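Local coordinates for protein L-methionine gamma-lyase (Fusobacterium nucleatum subsp. nucleatum, PDB 6LXU) that belongs to the Cys/Met metabolism family of pyridoxal-phosphate-dependent enzymes and assembles from four chains, at residues Leu140-Lys144 with Ala171-Ile175; Val135-Asn139 with Leu164-Asp168; Thr151-Glu157 with Asn181-Asp187. All coordinates share one frame; numbering follows the deposited sequence.

Overall arrangement
From the N terminus the chain reaches the three first partners in turn, 135-139, 140-144 and 151-157, and then the three second partners in the same order, 164-168, 171-175 and 181-187. Every pair of contacts therefore crosses, and none nests inside another. Interaction 2 closes its loop first, joining the loops that lead into helices 140-146 and 169-176. Interaction 1 follows by laying those helices side by side, and interaction 3 completes a beta-alpha-beta unit by pairing strands 151-157 and 183-187 in the seven-stranded sheet. Leu-172 ties the three together: it packs on Thr-137 and Val-167 of interaction 2 and on Leu-156 of interaction 3.

Interaction 1. Residues Leu140-Lys144 with Ala171-Ile175; sequences LEEVK and ALSKI
Leu-140, Val-143 and Lys-144 meet Ala-171, Leu-172 and Ile-175 in an apolar helix-helix contact, a worked example of how neighbouring helices pack beside one another on an alpha/beta sheet. The two short axes run nearly parallel, 23° apart, and come within 10.1 Å. Two side chains reach across. Leu-172 presents CD2, which lies 3.6 Å from Val-143 CG2 and 3.7 Å from Leu-140 CD2, so a single methyl fills the groove between residues one helical turn apart. One turn further along its helix, Ile-175 enters between Leu-140 and Lys-144: its CD1 rests 3.8 Å from Leu-140 CB, while its CG2 sits 3.8 Å from Lys-144 CG. This division of labour follows from the Ile-175 torsion, chi1 -67°, which sets CG1 anti to the carbonyl carbon and CG2 anti to the backbone N. Ala-171 CB closes the edge against Leu-140 CD1 at 4.0 Å.

Lys-144 serves the contact with its aliphatic stem, laid across Ile-175 at about a right angle. The extended chain brings NZ to Glu-141 OE2 of its own helix at 2.9 Å, on the syn side but tilted out of the carboxylate plane. This salt bridge stands at the exposed border of the contact. Deeper in, Val-143 also touches Val-135 of strand 131-135, and Leu-172 packs on Leu-156 of strand 151-157, so both helices are seated on the sheet they flank.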
loop_
_atom_site.group_PDB
_atom_site.type_symbol
_atom_site.label_atom_id
_atom_site.label_comp_id
_atom_site.label_asym_id
_atom_site.label_seq_id
_atom_site.Cartn_x
_atom_site.Cartn_y
_atom_site.Cartn_z
ATOM N N LEU A 140 -7.640 -42.064 -21.215
ATOM C CA LEU A 140 -9.081 -41.811 -21.249
ATOM C C LEU A 140 -9.899 -42.991 -20.726
ATOM O O LEU A 140 -10.927 -42.791 -20.082
ATOM C CB LEU A 140 -9.560 -41.440 -22.660
ATOM C CG LEU A 140 -9.002 -40.161 -23.292
ATOM C CD1 LEU A 140 -9.665 -39.908 -24.638
ATOM C CD2 LEU A 140 -9.174 -38.952 -22.383
ATOM N N GLU A 141 -9.446 -44.212 -21.002
ATOM C CA GLU A 141 -10.131 -45.405 -20.503
ATOM C C GLU A 141 -10.100 -45.504 -18.977
ATOM O O GLU A 141 -11.116 -45.862 -18.381
ATOM C CB GLU A 141 -9.559 -46.679 -21.141
ATOM C CG GLU A 141 -9.833 -46.800 -22.635
ATOM C CD GLU A 141 -11.316 -46.841 -22.966
ATOM O OE1 GLU A 141 -12.072 -47.546 -22.257
ATOM O OE2 GLU A 141 -11.735 -46.160 -23.926
ATOM N N GLU A 142 -8.966 -45.180 -18.353
ATOM C CA GLU A 142 -8.890 -45.117 -16.877
ATOM C C GLU A 142 -9.925 -44.150 -16.296
ATOM O O GLU A 142 -10.560 -44.439 -15.283
ATOM C CB GLU A 142 -7.504 -44.684 -16.389
ATOM C CG GLU A 142 -6.457 -45.776 -16.380
ATOM C CD GLU A 142 -5.166 -45.353 -15.698
ATOM O OE1 GLU A 142 -5.213 -44.784 -14.577
ATOM O OE2 GLU A 142 -4.087 -45.597 -16.278
ATOM N N VAL A 143 -10.097 -43.004 -16.947
ATOM C CA VAL A 143 -11.029 -42.003 -16.458
ATOM C C VAL A 143 -12.460 -42.498 -16.637
ATOM O O VAL A 143 -13.255 -42.416 -15.705
ATOM C CB VAL A 143 -10.810 -40.634 -17.132
ATOM C CG1 VAL A 143 -11.825 -39.622 -16.631
ATOM C CG2 VAL A 143 -9.397 -40.144 -16.848
ATOM N N LYS A 144 -12.772 -43.039 -17.815
ATOM C CA LYS A 144 -14.100 -43.633 -18.054
ATOM C C LYS A 144 -14.436 -44.681 -16.995
ATOM O O LYS A 144 -15.535 -44.690 -16.452
ATOM C CB LYS A 144 -14.156 -44.314 -19.421
ATOM C CG LYS A 144 -14.109 -43.388 -20.620
ATOM C CD LYS A 144 -13.984 -44.206 -21.895
ATOM C CE LYS A 144 -13.576 -43.357 -23.081
ATOM N NZ LYS A 144 -13.702 -44.112 -24.357
ATOM N N ALA A 171 -11.607 -33.779 -24.352
ATOM C CA ALA A 171 -11.948 -35.201 -24.325
ATOM C C ALA A 171 -12.359 -35.652 -22.931
ATOM O O ALA A 171 -13.373 -36.348 -22.756
ATOM C CB ALA A 171 -10.784 -36.027 -24.816
ATOM N N LEU A 172 -11.608 -35.211 -21.915
ATOM C CA LEU A 172 -11.934 -35.574 -20.541
ATOM C C LEU A 172 -13.254 -34.976 -20.095
ATOM O O LEU A 172 -14.006 -35.608 -19.355
ATOM C CB LEU A 172 -10.804 -35.143 -19.597
ATOM C CG LEU A 172 -9.531 -35.969 -19.733
ATOM C CD1 LEU A 172 -8.337 -35.255 -19.119
ATOM C CD2 LEU A 172 -9.726 -37.333 -19.089
ATOM N N SER A 173 -13.546 -33.761 -20.541
ATOM C CA SER A 173 -14.796 -33.132 -20.183
ATOM C C SER A 173 -15.985 -33.893 -20.761
ATOM O O SER A 173 -17.002 -34.010 -20.102
ATOM C CB SER A 173 -14.850 -31.674 -20.626
ATOM O OG SER A 173 -13.874 -30.896 -19.916
ATOM N N LYS A 174 -15.844 -34.395 -21.990
ATOM C CA LYS A 174 -16.909 -35.232 -22.585
ATOM C C LYS A 174 -17.146 -36.484 -21.772
ATOM O O LYS A 174 -18.304 -36.859 -21.545
ATOM C CB LYS A 174 -16.573 -35.585 -24.032
ATOM C CG LYS A 174 -16.732 -34.398 -24.948
ATOM C CD LYS A 174 -16.215 -34.728 -26.322
ATOM C CE LYS A 174 -16.371 -33.550 -27.243
ATOM N NZ LYS A 174 -15.769 -33.835 -28.556
ATOM N N ILE A 175 -16.079 -37.115 -21.299
ATOM C CA ILE A 175 -16.215 -38.310 -20.451
ATOM C C ILE A 175 -16.916 -37.960 -19.148
ATOM O O ILE A 175 -17.857 -38.632 -18.725
ATOM C CB ILE A 175 -14.851 -38.961 -20.179
ATOM C CG1 ILE A 175 -14.298 -39.528 -21.489
ATOM C CG2 ILE A 175 -14.941 -40.056 -19.113
ATOM C CD1 ILE A 175 -12.834 -39.844 -21.460
#

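Interaction 2. Residues Val135-Asn139 with Leu164-Asp168; sequences VDTSN and LKIVD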
loop_
_atom_site.group_PDB
_atom_site.type_symbol
_atom_site.label_atom_id
_atom_site.label_comp_id
_atom_site.label_asym_id
_atom_site.label_seq_id
_atom_site.Cartn_x
_atom_site.Cartn_y
_atom_site.Cartn_z
ATOM N N VAL A 135 -6.329 -41.297 -10.730
ATOM C CA VAL A 135 -6.039 -42.072 -11.941
ATOM C C VAL A 135 -5.044 -41.316 -12.812
ATOM O O VAL A 135 -4.675 -40.168 -12.519
ATOM C CB VAL A 135 -7.320 -42.356 -12.759
ATOM C CG1 VAL A 135 -8.389 -43.004 -11.901
ATOM C CG2 VAL A 135 -7.887 -41.090 -13.405
ATOM N N ASP A 136 -4.591 -41.967 -13.876
ATOM C CA ASP A 136 -3.825 -41.297 -14.911
ATOM C C ASP A 136 -4.806 -40.678 -15.893
ATOM O O ASP A 136 -5.356 -41.371 -16.750
ATOM C CB ASP A 136 -2.926 -42.307 -15.627
ATOM C CG ASP A 136 -2.078 -41.682 -16.725
ATOM O OD1 ASP A 136 -2.170 -40.449 -16.934
ATOM O OD2 ASP A 136 -1.306 -42.424 -17.372
ATOM N N THR A 137 -5.026 -39.365 -15.771
ATOM C CA THR A 137 -5.994 -38.700 -16.643
ATOM C C THR A 137 -5.504 -38.493 -18.090
ATOM O O THR A 137 -6.278 -38.037 -18.931
ATOM C CB THR A 137 -6.529 -37.377 -16.051
ATOM O OG1 THR A 137 -5.465 -36.425 -15.890
ATOM C CG2 THR A 137 -7.222 -37.615 -14.716
ATOM N N SER A 138 -4.254 -38.871 -18.390
ATOM C CA SER A 138 -3.824 -39.004 -19.792
ATOM C C SER A 138 -4.345 -40.288 -20.447
ATOM O O SER A 138 -4.233 -40.440 -21.660
ATOM C CB SER A 138 -2.299 -38.898 -19.934
ATOM O OG SER A 138 -1.644 -40.076 -19.505
ATOM N N ASN A 139 -4.899 -41.202 -19.647
ATOM C CA ASN A 139 -5.487 -42.443 -20.139
ATOM C C ASN A 139 -7.009 -42.320 -20.073
ATOM O O ASN A 139 -7.605 -42.441 -18.998
ATOM C CB ASN A 139 -4.965 -43.615 -19.301
ATOM C CG ASN A 139 -5.384 -44.966 -19.843
ATOM O OD1 ASN A 139 -6.547 -45.185 -20.187
ATOM N ND2 ASN A 139 -4.429 -45.893 -19.904
ATOM N N LEU A 164 5.591 -31.802 -16.599
ATOM C CA LEU A 164 4.727 -31.034 -17.515
ATOM C C LEU A 164 3.790 -31.940 -18.324
ATOM O O LEU A 164 3.648 -31.829 -19.549
ATOM C CB LEU A 164 5.542 -30.078 -18.390
ATOM C CG LEU A 164 6.282 -29.029 -17.536
ATOM C CD1 LEU A 164 7.230 -28.197 -18.377
ATOM C CD2 LEU A 164 5.339 -28.113 -16.770
ATOM N N LYS A 165 3.139 -32.832 -17.594
ATOM C CA LYS A 165 2.151 -33.741 -18.152
ATOM C C LYS A 165 1.010 -32.981 -18.800
ATOM O O LYS A 165 0.477 -32.026 -18.225
ATOM C CB LYS A 165 1.605 -34.631 -17.040
ATOM C CG LYS A 165 0.592 -35.681 -17.469
ATOM C CD LYS A 165 0.120 -36.483 -16.259
ATOM C CE LYS A 165 -0.847 -37.575 -16.629
ATOM N NZ LYS A 165 -1.082 -38.470 -15.470
ATOM N N ILE A 166 0.618 -33.457 -19.980
ATOM C CA ILE A 166 -0.471 -32.884 -20.751
ATOM C C ILE A 166 -1.653 -33.855 -20.745
ATOM O O ILE A 166 -1.474 -35.071 -20.941
ATOM C CB ILE A 166 -0.030 -32.646 -22.216
ATOM C CG1 ILE A 166 1.158 -31.676 -22.312
ATOM C CG2 ILE A 166 -1.192 -32.158 -23.073
ATOM C CD1 ILE A 166 0.881 -30.288 -21.753
ATOM N N VAL A 167 -2.847 -33.336 -20.509
ATOM C CA VAL A 167 -4.077 -34.138 -20.615
ATOM C C VAL A 167 -5.081 -33.364 -21.453
ATOM O O VAL A 167 -5.025 -32.135 -21.544
ATOM C CB VAL A 167 -4.652 -34.567 -19.245
ATOM C CG1 VAL A 167 -3.573 -35.246 -18.403
ATOM C CG2 VAL A 167 -5.269 -33.409 -18.492
ATOM N N ASP A 168 -5.989 -34.107 -22.093
ATOM C CA ASP A 168 -6.880 -33.556 -23.112
ATOM C C ASP A 168 -8.155 -33.050 -22.465
ATOM O O ASP A 168 -9.048 -33.836 -22.130
ATOM C CB ASP A 168 -7.188 -34.641 -24.150
ATOM C CG ASP A 168 -7.885 -34.110 -25.392
ATOM O OD1 ASP A 168 -8.754 -33.235 -25.264
ATOM O OD2 ASP A 168 -7.565 -34.614 -26.497
HETATM O O HOH W 1 -6.106 -36.920 -21.585
#
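Lys-165 reaches over to Asp-136 and Ser-138 as a straight arm. CB already heads for the opposite loop, and because every torsion from chi1 (-178°) onward is near 180°, CG and CD carry the chain directly across the gap. CE is the first atom to arrive: it lies 3.8 Å from Ser-138 CB, with Asp-136 OD1 close by. NZ then ends the arm in a salt bridge, 2.7 Å from Asp-136 OD1, approaching from above the carboxylate plane. The same ammonium has a second acidic partner, Asp-110, so it is gripped by two carboxylates, which should favour its charged form.

Asp-136 OD1 is itself crowded with donors. Besides Lys-165 NZ it accepts the backbone N of Ser-138 at 3.0 Å, also from above the plane, and the hydroxyl Ser-138 OG at 2.7 Å, on the syn side and tilted from the plane. Three bonds on one oxygen fix the rotation of the carboxylate. Alongside this polar cluster, Val-167 CG1 packs 3.4 Å from Thr-137 OG1, whose own hydrogen bond goes to Asp-110. A water then links the loops further on, donating to Thr-137 O at 2.9 Å and accepting from Asp-168 N at 2.9 Å.

Asp-136 thus forms an Asx turn inside a type I beta turn that ends at Asn-139. Asn-139 OD1 accepts from Glu-142 N and Asp-168 OD1 from Ala-171 N, the N-caps of helices 140-146 and 169-176, whose leading loops lie side by side in the alpha/beta domain of this PLP-dependent enzyme.

Interaction 3. Residues Thr151-Glu157 with Asn181-Asp187; sequences TRVVYLE and NTLVIVD
Val-153 to Leu-156 pair with Leu-183 to Val-186 as neighbouring parallel strands, the two outer members of a beta-alpha-beta crossover whose helix is 169-176. The middle is tight and buried. Leu-183 N bonds Arg-152 O in an almost straight line, and Val-154 and Leu-156 donate in turn to Leu-183 O and Ile-185 O, while Ile-185 returns a bond to Val-154 O and Asp-187 N gives the last one, to Leu-156 O. On the face turned to helix 89-100, Ile-185 splits its branches: CD1 lies 3.8 Å from Val-153 CG1, and CG2 lies 3.7 Å from Tyr-155 CE2. Leu-156 and Val-184 cover the other face, against helix 169-176.

The start of the pairing is more open to solvent, and a water bridges Thr-151 O and Asn-181 ND2. Arg-152 bends at chi2 (56°), and NH1 donates to Asn-181 O at 2.9 Å, nearly in the guanidinium plane, while Leu-183 CD1 sits over the guanidinium face, 3.7 Å from CZ.

At the far end Glu-157 OE1 accepts from Tyr-114 N, Asp-187 OD1 pairs with Thr-189 OG1, and Asp-187 OD2 lies close to the modified lysine LLP at position 212. There one water accepts from Tyr-155 OH at 2.7 Å and donates to Glu-157 OE1 at 2.9 Å and Asp-187 OD2 at 2.7 Å.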
loop_
_atom_site.group_PDB
_atom_site.type_symbol
_atom_site.label_atom_id
_atom_site.label_comp_id
_atom_site.label_asym_id
_atom_site.label_seq_id
_atom_site.Cartn_x
_atom_site.Cartn_y
_atom_site.Cartn_z
ATOM N N THR A 151 -20.047 -39.442 -8.782
ATOM C CA THR A 151 -18.934 -38.554 -9.159
ATOM C C THR A 151 -19.462 -37.154 -9.368
ATOM O O THR A 151 -20.256 -36.892 -10.265
ATOM C CB THR A 151 -18.204 -39.052 -10.406
ATOM O OG1 THR A 151 -17.775 -40.392 -10.169
ATOM C CG2 THR A 151 -16.981 -38.163 -10.715
ATOM N N ARG A 152 -19.040 -36.245 -8.491
ATOM C CA ARG A 152 -19.478 -34.859 -8.549
ATOM C C ARG A 152 -18.457 -33.941 -9.239
ATOM O O ARG A 152 -18.841 -32.919 -9.779
ATOM C CB ARG A 152 -19.771 -34.369 -7.125
ATOM C CG ARG A 152 -20.180 -32.923 -6.977
ATOM C CD ARG A 152 -21.393 -32.538 -7.802
ATOM N NE ARG A 152 -21.872 -31.202 -7.460
ATOM C CZ ARG A 152 -22.627 -30.429 -8.240
ATOM N NH1 ARG A 152 -23.008 -30.852 -9.453
ATOM N NH2 ARG A 152 -23.020 -29.242 -7.814
ATOM N N VAL A 153 -17.180 -34.296 -9.155
ATOM C CA VAL A 153 -16.108 -33.473 -9.712
ATOM C C VAL A 153 -15.101 -34.357 -10.423
ATOM O O VAL A 153 -14.665 -35.383 -9.906
ATOM C CB VAL A 153 -15.373 -32.670 -8.605
ATOM C CG1 VAL A 153 -14.061 -32.066 -9.111
ATOM C CG2 VAL A 153 -16.274 -31.592 -8.039
ATOM N N VAL A 154 -14.723 -33.914 -11.623
ATOM C CA VAL A 154 -13.515 -34.369 -12.287
ATOM C C VAL A 154 -12.575 -33.162 -12.273
ATOM O O VAL A 154 -12.922 -32.119 -12.815
ATOM C CB VAL A 154 -13.793 -34.894 -13.716
ATOM C CG1 VAL A 154 -12.508 -35.136 -14.476
ATOM C CG2 VAL A 154 -14.616 -36.169 -13.634
ATOM N N TYR A 155 -11.437 -33.298 -11.598
ATOM C CA TYR A 155 -10.517 -32.179 -11.358
ATOM C C TYR A 155 -9.248 -32.426 -12.143
ATOM O O TYR A 155 -8.630 -33.478 -11.992
ATOM C CB TYR A 155 -10.230 -32.061 -9.862
ATOM C CG TYR A 155 -9.400 -30.852 -9.506
ATOM C CD1 TYR A 155 -8.037 -30.862 -9.666
ATOM C CD2 TYR A 155 -9.993 -29.690 -9.033
ATOM C CE1 TYR A 155 -7.259 -29.742 -9.377
ATOM C CE2 TYR A 155 -9.235 -28.567 -8.713
ATOM C CZ TYR A 155 -7.867 -28.596 -8.890
ATOM O OH TYR A 155 -7.125 -27.470 -8.557
ATOM N N LEU A 156 -8.872 -31.458 -12.988
ATOM C CA LEU A 156 -7.771 -31.636 -13.933
ATOM C C LEU A 156 -6.777 -30.490 -13.867
ATOM O O LEU A 156 -7.121 -29.367 -13.478
ATOM C CB LEU A 156 -8.302 -31.730 -15.367
ATOM C CG LEU A 156 -9.405 -32.768 -15.594
ATOM C CD1 LEU A 156 -10.034 -32.589 -16.960
ATOM C CD2 LEU A 156 -8.875 -34.178 -15.422
ATOM N N GLU A 157 -5.564 -30.757 -14.318
ATOM C CA GLU A 157 -4.492 -29.764 -14.309
ATOM C C GLU A 157 -3.572 -30.062 -15.475
ATOM O O GLU A 157 -3.084 -31.176 -15.577
ATOM C CB GLU A 157 -3.762 -29.872 -12.970
ATOM C CG GLU A 157 -2.786 -28.768 -12.661
ATOM C CD GLU A 157 -2.131 -28.932 -11.301
ATOM O OE1 GLU A 157 -2.766 -29.426 -10.306
ATOM O OE2 GLU A 157 -0.950 -28.548 -11.219
ATOM N N ASN A 181 -24.589 -34.878 -13.384
ATOM C CA ASN A 181 -24.277 -34.168 -12.143
ATOM C C ASN A 181 -22.782 -33.834 -11.981
ATOM O O ASN A 181 -22.405 -33.204 -10.986
ATOM C CB ASN A 181 -24.742 -35.022 -10.960
ATOM C CG ASN A 181 -24.902 -34.227 -9.677
ATOM O OD1 ASN A 181 -25.470 -33.130 -9.678
ATOM N ND2 ASN A 181 -24.415 -34.786 -8.570
ATOM N N THR A 182 -21.926 -34.235 -12.918
ATOM C CA THR A 182 -20.480 -34.049 -12.747
ATOM C C THR A 182 -19.998 -32.693 -13.263
ATOM O O THR A 182 -20.286 -32.304 -14.402
ATOM C CB THR A 182 -19.700 -35.161 -13.454
ATOM O OG1 THR A 182 -20.150 -36.444 -12.988
ATOM C CG2 THR A 182 -18.191 -35.036 -13.222
ATOM N N LEU A 183 -19.236 -31.986 -12.422
ATOM C CA LEU A 183 -18.575 -30.738 -12.815
ATOM C C LEU A 183 -17.116 -30.996 -13.124
ATOM O O LEU A 183 -16.449 -31.737 -12.404
ATOM C CB LEU A 183 -18.667 -29.719 -11.687
ATOM C CG LEU A 183 -20.075 -29.242 -11.338
ATOM C CD1 LEU A 183 -20.057 -28.492 -10.013
ATOM C CD2 LEU A 183 -20.654 -28.382 -12.451
ATOM N N VAL A 184 -16.622 -30.359 -14.183
ATOM C CA VAL A 184 -15.228 -30.422 -14.555
ATOM C C VAL A 184 -14.559 -29.119 -14.111
ATOM O O VAL A 184 -15.000 -28.032 -14.486
ATOM C CB VAL A 184 -15.040 -30.641 -16.074
ATOM C CG1 VAL A 184 -13.557 -30.750 -16.411
ATOM C CG2 VAL A 184 -15.769 -31.896 -16.538
ATOM N N ILE A 185 -13.494 -29.268 -13.311
ATOM C CA ILE A 185 -12.751 -28.135 -12.743
ATOM C C ILE A 185 -11.331 -28.257 -13.247
ATOM O O ILE A 185 -10.732 -29.319 -13.129
ATOM C CB ILE A 185 -12.782 -28.156 -11.195
ATOM C CG1 ILE A 185 -14.230 -28.182 -10.702
ATOM C CG2 ILE A 185 -12.013 -26.967 -10.636
ATOM C CD1 ILE A 185 -14.393 -28.306 -9.206
ATOM N N VAL A 186 -10.781 -27.167 -13.792
ATOM C CA VAL A 186 -9.408 -27.159 -14.296
ATOM C C VAL A 186 -8.595 -26.060 -13.631
ATOM O O VAL A 186 -9.002 -24.901 -13.622
ATOM C CB VAL A 186 -9.368 -26.972 -15.824
ATOM C CG1 VAL A 186 -7.946 -26.800 -16.335
ATOM C CG2 VAL A 186 -10.025 -28.161 -16.483
ATOM N N ASP A 187 -7.430 -26.447 -13.139
ATOM C CA ASP A 187 -6.415 -25.502 -12.664
ATOM C C ASP A 187 -5.586 -25.074 -13.867
ATOM O O ASP A 187 -4.766 -25.834 -14.367
ATOM C CB ASP A 187 -5.585 -26.175 -11.571
ATOM C CG ASP A 187 -4.510 -25.281 -10.985
ATOM O OD1 ASP A 187 -4.169 -24.259 -11.621
ATOM O OD2 ASP A 187 -3.992 -25.630 -9.893
HETATM O O HOH W 2 -22.811 -37.337 -9.229
HETATM O O HOH W 3 -4.437 -27.864 -8.496
#